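Long-range contact in SusD homolog (Bacteroides ovatus, PDB 4F53), which probably binds glycans, perhaps mucin O-glycans, at the cell surface as a SusD/RagB-family outer membrane lipoprotein: residues Tyr283-Phe288 with Glu299-Val303. Sequence-based numbering, arbitrary orientation.
Sequences YDKSTF and EESYV
Ser286 N donates to Ser301 O (2.8 Å), joining two irregular loop segments that run in broadly opposing directions, 137° apart end to end. They flank the short helix 288-291 in a loop-rich part of this SusD-like, TPR-related fold, the centre of the contact about 25 Å from the centre of the chain. Ser301 N returns a bond, but to the side-chain OG of Ser286 (3.0 Å), and this OG donates to Glu300 OE1 at 2.8 Å. That carboxylate oxygen uses its anti lone pair for the serine. Phe288 N reaches it on the syn side, 24° out of the carboxylate plane. The Glu300 chain bends at chi2 (-67°), which turns the carboxylate back to the start of the helix. There OE2 accepts a hydrogen bond from Gly289 N, so the two oxygens together receive the first two helical amides. Replacing Glu300 by an alanine is likely to leave both helical amides and the Ser286 hydroxyl without this acceptor. Val303 CG1 lies at the Phe288 ring edge, 3.9 Å from CE2; Pro395 touches both side chains. At the other end, Tyr302 CD1 meets the Tyr283 ring edge in plane, and Lys285 CG sits over the Tyr302 face, 3.8 Å from the ring centroid.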
# COMPACT_ATOMS: atom_id res chain seq x y z
N TYR A 283 -0.60 15.86 8.04
CA TYR A 283 -1.96 16.36 8.08
C TYR A 283 -2.10 17.57 8.97
O TYR A 283 -1.14 18.00 9.60
CB TYR A 283 -2.92 15.22 8.55
CG TYR A 283 -2.42 14.35 9.69
CD1 TYR A 283 -2.40 14.83 11.00
CD2 TYR A 283 -1.99 13.04 9.47
CE1 TYR A 283 -1.95 14.04 12.05
CE2 TYR A 283 -1.52 12.25 10.51
CZ TYR A 283 -1.53 12.74 11.80
OH TYR A 283 -1.15 11.95 12.85
N ASP A 284 -3.32 18.12 9.03
CA ASP A 284 -3.64 19.30 9.82
C ASP A 284 -4.45 18.96 11.05
O ASP A 284 -5.02 17.89 11.15
CB ASP A 284 -4.44 20.29 8.95
CG ASP A 284 -3.62 21.05 7.93
OD1 ASP A 284 -2.57 21.60 8.31
OD2 ASP A 284 -4.10 21.21 6.79
N LYS A 285 -4.54 19.93 11.97
CA LYS A 285 -5.40 19.80 13.14
C LYS A 285 -6.86 19.89 12.66
O LYS A 285 -7.15 20.33 11.54
CB LYS A 285 -5.06 20.87 14.19
CG LYS A 285 -3.66 20.69 14.77
CD LYS A 285 -3.51 21.39 16.09
CE LYS A 285 -2.08 21.36 16.55
NZ LYS A 285 -1.88 22.15 17.79
N SER A 286 -7.75 19.39 13.49
CA SER A 286 -9.19 19.36 13.24
C SER A 286 -9.76 20.79 13.03
O SER A 286 -9.15 21.76 13.47
CB SER A 286 -9.89 18.67 14.41
OG SER A 286 -9.63 19.37 15.61
N THR A 287 -10.90 20.90 12.33
CA THR A 287 -11.54 22.19 12.02
C THR A 287 -13.04 22.09 12.40
O THR A 287 -13.92 22.49 11.62
CB THR A 287 -11.33 22.52 10.51
OG1 THR A 287 -11.98 21.51 9.75
CG2 THR A 287 -9.86 22.59 10.09
N PHE A 288 -13.32 21.51 13.58
CA PHE A 288 -14.69 21.32 14.07
C PHE A 288 -15.42 22.66 14.27
O PHE A 288 -16.61 22.74 14.00
CB PHE A 288 -14.71 20.48 15.35
CG PHE A 288 -14.30 19.05 15.14
CD1 PHE A 288 -15.00 18.23 14.26
CD2 PHE A 288 -13.21 18.51 15.81
CE1 PHE A 288 -14.63 16.90 14.07
CE2 PHE A 288 -12.84 17.18 15.62
CZ PHE A 288 -13.55 16.39 14.75
N GLU A 299 -11.93 21.31 21.86
CA GLU A 299 -10.66 21.88 21.39
C GLU A 299 -10.28 21.27 20.04
O GLU A 299 -10.77 20.18 19.69
CB GLU A 299 -9.54 21.61 22.42
CG GLU A 299 -9.82 22.15 23.82
CD GLU A 299 -9.92 21.16 24.98
OE1 GLU A 299 -9.45 20.01 24.84
OE2 GLU A 299 -10.46 21.56 26.03
N GLU A 300 -9.43 21.96 19.27
CA GLU A 300 -8.91 21.43 18.01
C GLU A 300 -7.60 20.70 18.29
O GLU A 300 -6.83 21.15 19.13
CB GLU A 300 -8.71 22.52 16.93
CG GLU A 300 -9.95 23.38 16.67
CD GLU A 300 -11.21 22.80 16.03
OE1 GLU A 300 -11.27 21.58 15.79
OE2 GLU A 300 -12.14 23.59 15.78
N SER A 301 -7.37 19.55 17.62
CA SER A 301 -6.15 18.75 17.80
C SER A 301 -5.92 17.88 16.60
O SER A 301 -6.71 17.91 15.66
CB SER A 301 -6.29 17.87 19.05
OG SER A 301 -7.41 17.01 18.92
N TYR A 302 -4.86 17.07 16.64
CA TYR A 302 -4.64 16.05 15.60
C TYR A 302 -5.54 14.89 15.95
O TYR A 302 -5.30 14.22 16.97
CB TYR A 302 -3.18 15.64 15.51
CG TYR A 302 -2.28 16.73 15.00
CD1 TYR A 302 -2.36 17.16 13.67
CD2 TYR A 302 -1.31 17.31 15.82
CE1 TYR A 302 -1.48 18.13 13.17
CE2 TYR A 302 -0.41 18.26 15.31
CZ TYR A 302 -0.51 18.67 13.99
OH TYR A 302 0.32 19.64 13.50
N VAL A 303 -6.65 14.73 15.22
CA VAL A 303 -7.62 13.70 15.54
C VAL A 303 -8.33 13.24 14.26
O VAL A 303 -8.94 14.03 13.54
CB VAL A 303 -8.60 14.13 16.67
CG1 VAL A 303 -9.41 15.39 16.31
CG2 VAL A 303 -9.50 12.96 17.10